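Local coordinates for putative p22 protein (Leishmania major, PDB 1YQF) that is of unknown function but belongs to the mitochondrial glycoprotein (MAM33) family and is a sequence homologue of human p32, at residues Y97-D109 / N121-D133. Sequence-based numbering, arbitrary orientation.
Sequences YITQKNGQTMQAD and NIRFYDEAALAKD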
loop_
_atom_site.group_PDB
_atom_site.type_symbol
_atom_site.label_atom_id
_atom_site.label_comp_id
_atom_site.label_asym_id
_atom_site.label_seq_id
_atom_site.Cartn_x
_atom_site.Cartn_y
_atom_site.Cartn_z
ATOM N N TYR A 97 13.559 -3.471 -16.275
ATOM C CA TYR A 97 13.755 -4.910 -16.169
ATOM C C TYR A 97 14.770 -5.381 -17.204
ATOM O O TYR A 97 14.685 -5.031 -18.377
ATOM C CB TYR A 97 12.428 -5.650 -16.349
ATOM C CG TYR A 97 11.350 -5.203 -15.386
ATOM C CD1 TYR A 97 10.540 -4.109 -15.683
ATOM C CD2 TYR A 97 11.139 -5.867 -14.182
ATOM C CE1 TYR A 97 9.547 -3.684 -14.801
ATOM C CE2 TYR A 97 10.148 -5.449 -13.294
ATOM C CZ TYR A 97 9.356 -4.357 -13.614
ATOM O OH TYR A 97 8.367 -3.935 -12.757
ATOM N N ILE A 98 15.737 -6.172 -16.757
ATOM C CA ILE A 98 16.750 -6.750 -17.632
ATOM C C ILE A 98 16.667 -8.257 -17.447
ATOM O O ILE A 98 17.041 -8.775 -16.402
ATOM C CB ILE A 98 18.160 -6.220 -17.265
ATOM C CG1 ILE A 98 18.185 -4.690 -17.333
ATOM C CG2 ILE A 98 19.216 -6.811 -18.198
ATOM C CD1 ILE A 98 19.531 -4.066 -17.017
ATOM N N THR A 99 16.161 -8.952 -18.459
ATOM C CA THR A 99 15.947 -10.391 -18.380
ATOM C C THR A 99 16.970 -11.148 -19.227
ATOM O O THR A 99 17.117 -10.893 -20.421
ATOM C CB THR A 99 14.514 -10.732 -18.835
ATOM O OG1 THR A 99 13.571 -10.221 -17.885
ATOM C CG2 THR A 99 14.274 -12.249 -18.832
ATOM N N GLN A 100 17.667 -12.084 -18.595
ATOM C CA GLN A 100 18.648 -12.924 -19.271
ATOM C C GLN A 100 17.953 -14.045 -20.036
ATOM O O GLN A 100 16.745 -14.245 -19.904
ATOM C CB GLN A 100 19.623 -13.528 -18.255
ATOM C CG GLN A 100 20.391 -12.512 -17.404
ATOM C CD GLN A 100 21.378 -11.664 -18.198
ATOM O OE1 GLN A 100 21.732 -11.997 -19.326
ATOM N NE2 GLN A 100 21.823 -10.567 -17.603
ATOM N N LYS A 101 18.728 -14.770 -20.837
ATOM C CA LYS A 101 18.222 -15.905 -21.612
ATOM C C LYS A 101 17.592 -16.971 -20.706
ATOM O O LYS A 101 16.529 -17.516 -21.020
ATOM C CB LYS A 101 19.359 -16.510 -22.449
ATOM C CG LYS A 101 18.954 -17.687 -23.335
ATOM C CD LYS A 101 19.887 -17.853 -24.537
ATOM C CE LYS A 101 21.328 -18.160 -24.128
ATOM N NZ LYS A 101 21.460 -19.439 -23.377
ATOM N N ASN A 102 18.233 -17.241 -19.572
ATOM C CA ASN A 102 17.728 -18.225 -18.613
ATOM C C ASN A 102 16.535 -17.758 -17.756
ATOM O O ASN A 102 16.006 -18.535 -16.957
ATOM C CB ASN A 102 18.867 -18.718 -17.713
ATOM C CG ASN A 102 19.239 -17.725 -16.621
ATOM O OD1 ASN A 102 19.098 -16.511 -16.783
ATOM N ND2 ASN A 102 19.731 -18.245 -15.501
ATOM N N GLY A 103 16.128 -16.497 -17.907
ATOM C CA GLY A 103 14.960 -15.973 -17.211
ATOM C C GLY A 103 15.261 -15.074 -16.022
ATOM O O GLY A 103 14.415 -14.270 -15.626
ATOM N N GLN A 104 16.457 -15.211 -15.447
ATOM C CA GLN A 104 16.889 -14.375 -14.325
ATOM C C GLN A 104 16.767 -12.895 -14.696
ATOM O O GLN A 104 17.205 -12.496 -15.772
ATOM C CB GLN A 104 18.336 -14.705 -13.925
ATOM C CG GLN A 104 18.584 -14.701 -12.413
ATOM C CD GLN A 104 20.018 -15.062 -12.029
ATOM O OE1 GLN A 104 20.354 -15.086 -10.843
ATOM N NE2 GLN A 104 20.858 -15.341 -13.022
ATOM N N THR A 105 16.184 -12.093 -13.803
ATOM C CA THR A 105 15.804 -10.713 -14.127
ATOM C C THR A 105 16.219 -9.693 -13.067
ATOM O O THR A 105 15.894 -9.836 -11.895
ATOM C CB THR A 105 14.268 -10.616 -14.314
ATOM O OG1 THR A 105 13.870 -11.353 -15.479
ATOM C CG2 THR A 105 13.850 -9.181 -14.612
ATOM N N MET A 106 16.902 -8.641 -13.503
ATOM C CA MET A 106 17.215 -7.508 -12.644
ATOM C C MET A 106 16.107 -6.479 -12.760
ATOM O O MET A 106 15.635 -6.193 -13.855
ATOM C CB MET A 106 18.525 -6.851 -13.069
ATOM C CG MET A 106 18.945 -5.685 -12.160
ATOM S SD MET A 106 20.164 -4.610 -12.907
ATOM C CE MET A 106 21.619 -5.580 -12.732
ATOM N N GLN A 107 15.723 -5.902 -11.629
ATOM C CA GLN A 107 14.785 -4.792 -11.595
ATOM C C GLN A 107 15.482 -3.589 -10.969
ATOM O O GLN A 107 15.957 -3.669 -9.840
ATOM C CB GLN A 107 13.544 -5.161 -10.776
ATOM C CG GLN A 107 12.470 -4.081 -10.755
ATOM C CD GLN A 107 11.374 -4.350 -9.739
ATOM O OE1 GLN A 107 10.830 -5.453 -9.674
ATOM N NE2 GLN A 107 11.042 -3.339 -8.949
ATOM N N ALA A 108 15.541 -2.481 -11.704
ATOM C CA ALA A 108 16.103 -1.238 -11.181
ATOM C C ALA A 108 15.000 -0.195 -11.097
ATOM O O ALA A 108 14.347 0.096 -12.095
ATOM C CB ALA A 108 17.235 -0.747 -12.065
ATOM N N ASP A 109 14.785 0.354 -9.904
ATOM C CA ASP A 109 13.820 1.431 -9.716
ATOM C C ASP A 109 14.543 2.758 -9.771
ATOM O O ASP A 109 15.471 2.990 -9.007
ATOM C CB ASP A 109 13.123 1.307 -8.362
ATOM C CG ASP A 109 12.377 0.004 -8.201
ATOM O OD1 ASP A 109 12.614 -0.938 -8.990
ATOM O OD2 ASP A 109 11.534 -0.166 -7.295
ATOM N N ASN A 121 16.663 1.561 -6.197
ATOM C CA ASN A 121 16.667 0.161 -5.773
ATOM C C ASN A 121 17.093 -0.780 -6.888
ATOM O O ASN A 121 16.777 -0.551 -8.045
ATOM C CB ASN A 121 15.281 -0.257 -5.265
ATOM C CG ASN A 121 15.328 -1.513 -4.409
ATOM O OD1 ASN A 121 15.627 -1.447 -3.215
ATOM N ND2 ASN A 121 15.054 -2.665 -5.022
ATOM N N ILE A 122 17.808 -1.839 -6.517
ATOM C CA ILE A 122 18.222 -2.894 -7.441
ATOM C C ILE A 122 17.981 -4.240 -6.776
ATOM O O ILE A 122 18.456 -4.483 -5.667
ATOM C CB ILE A 122 19.716 -2.788 -7.777
ATOM C CG1 ILE A 122 20.063 -1.398 -8.310
ATOM C CG2 ILE A 122 20.107 -3.870 -8.795
ATOM C CD1 ILE A 122 21.538 -1.176 -8.431
ATOM N N ARG A 123 17.260 -5.115 -7.465
ATOM C CA ARG A 123 16.932 -6.433 -6.941
ATOM C C ARG A 123 16.852 -7.443 -8.080
ATOM O O ARG A 123 16.745 -7.059 -9.235
ATOM C CB ARG A 123 15.595 -6.358 -6.213
ATOM C CG ARG A 123 14.427 -6.068 -7.137
ATOM C CD ARG A 123 13.134 -5.870 -6.417
ATOM N NE ARG A 123 12.735 -7.097 -5.736
ATOM C CZ ARG A 123 11.624 -7.236 -5.025
ATOM N NH1 ARG A 123 10.778 -6.223 -4.885
ATOM N NH2 ARG A 123 11.350 -8.398 -4.456
ATOM N N PHE A 124 16.885 -8.729 -7.751
ATOM C CA PHE A 124 16.857 -9.789 -8.755
ATOM C C PHE A 124 15.757 -10.809 -8.489
ATOM O O PHE A 124 15.314 -10.971 -7.353
ATOM C CB PHE A 124 18.195 -10.510 -8.792
ATOM C CG PHE A 124 19.334 -9.656 -9.248
ATOM C CD1 PHE A 124 19.531 -9.405 -10.597
ATOM C CD2 PHE A 124 20.220 -9.110 -8.329
ATOM C CE1 PHE A 124 20.590 -8.622 -11.021
ATOM C CE2 PHE A 124 21.275 -8.327 -8.747
ATOM C CZ PHE A 124 21.463 -8.083 -10.096
ATOM N N TYR A 125 15.335 -11.491 -9.555
ATOM C CA TYR A 125 14.337 -12.557 -9.498
ATOM C C TYR A 125 14.803 -13.724 -10.370
ATOM O O TYR A 125 15.428 -13.513 -11.404
ATOM C CB TYR A 125 12.986 -12.084 -10.037
ATOM C CG TYR A 125 12.399 -10.844 -9.399
ATOM C CD1 TYR A 125 11.563 -10.935 -8.291
ATOM C CD2 TYR A 125 12.643 -9.584 -9.935
ATOM C CE1 TYR A 125 11.008 -9.795 -7.719
ATOM C CE2 TYR A 125 12.085 -8.444 -9.375
ATOM C CZ TYR A 125 11.273 -8.553 -8.269
ATOM O OH TYR A 125 10.726 -7.412 -7.721
ATOM N N ASP A 126 14.471 -14.951 -9.972
ATOM C CA ASP A 126 14.871 -16.135 -10.737
ATOM C C ASP A 126 14.158 -16.218 -12.085
ATOM O O ASP A 126 14.728 -16.725 -13.050
ATOM C CB ASP A 126 14.608 -17.414 -9.938
ATOM C CG ASP A 126 15.540 -17.566 -8.751
ATOM O OD1 ASP A 126 16.687 -17.063 -8.707
ATOM O OD2 ASP A 126 15.145 -18.227 -7.769
ATOM N N GLU A 127 12.924 -15.717 -12.151
ATOM C CA GLU A 127 12.136 -15.788 -13.381
ATOM C C GLU A 127 11.462 -14.464 -13.757
ATOM O O GLU A 127 11.061 -13.675 -12.896
ATOM C CB GLU A 127 11.101 -16.914 -13.287
ATOM C CG GLU A 127 10.060 -16.746 -12.195
ATOM C CD GLU A 127 9.136 -17.945 -12.083
ATOM O OE1 GLU A 127 9.648 -19.070 -11.888
ATOM O OE2 GLU A 127 7.899 -17.766 -12.194
ATOM N N ALA A 128 11.351 -14.249 -15.066
ATOM C CA ALA A 128 10.770 -13.037 -15.644
ATOM C C ALA A 128 9.332 -12.740 -15.212
ATOM O O ALA A 128 9.008 -11.593 -14.921
ATOM C CB ALA A 128 10.845 -13.109 -17.169
ATOM N N ALA A 129 8.473 -13.756 -15.197
ATOM C CA ALA A 129 7.064 -13.561 -14.839
ATOM C C ALA A 129 6.918 -13.128 -13.382
ATOM O O ALA A 129 6.047 -12.336 -13.046
ATOM C CB ALA A 129 6.267 -14.825 -15.090
ATOM N N LEU A 130 7.787 -13.647 -12.526
ATOM C CA LEU A 130 7.795 -13.270 -11.120
ATOM C C LEU A 130 8.072 -11.775 -10.957
ATOM O O LEU A 130 7.504 -11.121 -10.085
ATOM C CB LEU A 130 8.849 -14.088 -10.373
ATOM C CG LEU A 130 8.968 -13.921 -8.858
ATOM C CD1 LEU A 130 7.652 -14.214 -8.159
ATOM C CD2 LEU A 130 10.059 -14.843 -8.344
ATOM N N ALA A 131 8.937 -11.248 -11.818
ATOM C CA ALA A 131 9.317 -9.839 -11.800
ATOM C C ALA A 131 8.273 -8.934 -12.457
ATOM O O ALA A 131 7.988 -7.845 -11.957
ATOM C CB ALA A 131 10.656 -9.665 -12.502
ATOM N N LYS A 132 7.703 -9.392 -13.571
ATOM C CA LYS A 132 6.925 -8.511 -14.454
ATOM C C LYS A 132 5.416 -8.748 -14.458
ATOM O O LYS A 132 4.679 -7.940 -15.016
ATOM C CB LYS A 132 7.481 -8.587 -15.883
ATOM C CG LYS A 132 8.857 -7.954 -16.003
ATOM C CD LYS A 132 9.382 -7.966 -17.426
ATOM C CE LYS A 132 9.937 -9.324 -17.822
ATOM N NZ LYS A 132 10.528 -9.281 -19.191
ATOM N N ASP A 133 4.948 -9.822 -13.828
ATOM C CA ASP A 133 3.508 -10.077 -13.739
ATOM C C ASP A 133 2.823 -8.900 -13.049
ATOM O O ASP A 133 3.356 -8.328 -12.099
ATOM C CB ASP A 133 3.201 -11.370 -12.967
ATOM C CG ASP A 133 3.297 -12.628 -13.834
ATOM O OD1 ASP A 133 3.482 -12.530 -15.065
ATOM O OD2 ASP A 133 3.194 -13.777 -13.351
HETATM O O HOH W 1 8.161 -5.567 -10.586
HETATM O O HOH W 2 12.935 -7.800 -18.967
HETATM O O HOH W 3 14.335 -2.673 -7.629
#
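Q107 and Y125 lie on the same face of the sheet, and their first torsions bring the two ends together. Q107 sends CG anti to its backbone N (chi1 -177°). Y125 keeps CG beside its own N (chi1 -55°), and its ring swings toward the neighbouring strand. Q107 OE1 comes to the ring edge, 2.8 Å from Y125 OH, but a hydrogen bond from this hydroxyl is doubtful because its place is less sure. The other end of the amide is also held: NE2 donates to the syn lone pair of D109 OD1 at 2.9 Å, nearly in the amide plane. A water joins Q107 OE1, Y97 OH and A131 O. A131 CA lies over the centre of the Y125 ring. K132 CG sits over one face of the Y97 ring in a CH-pi contact, 3.8 Å from its centroid. A131 CB packs on T105 CG2, and A128 CB on T99 CG2. A second water links T99 OG1 to K132 NZ. On the other face, M106 and F124 lie side by side, with M106 CB 3.4 Å from F124 CE1. M106 SD makes an oblique Met-aromatic contact with the same ring.

Strands 105-109 and 121-125 are antiparallel. T105-Y125, Q107-R123 and D109-N121 are the hydrogen-bonded pairs; the straightest bond runs from Q107 N to R123 O, 2.8 Å. This is the last hairpin of the antiparallel sheet, consistent with the p32-like fold. Helix 128-132 turns back over the face bearing Y97, T105 and Q107. R142 of helix 136-144 touches Y125 and takes a bond from R123 through its carbonyl. Helix 156-168 packs against M106 and I122 on the opposite face, where W194 and F201 of a second subunit meet the F124 ring.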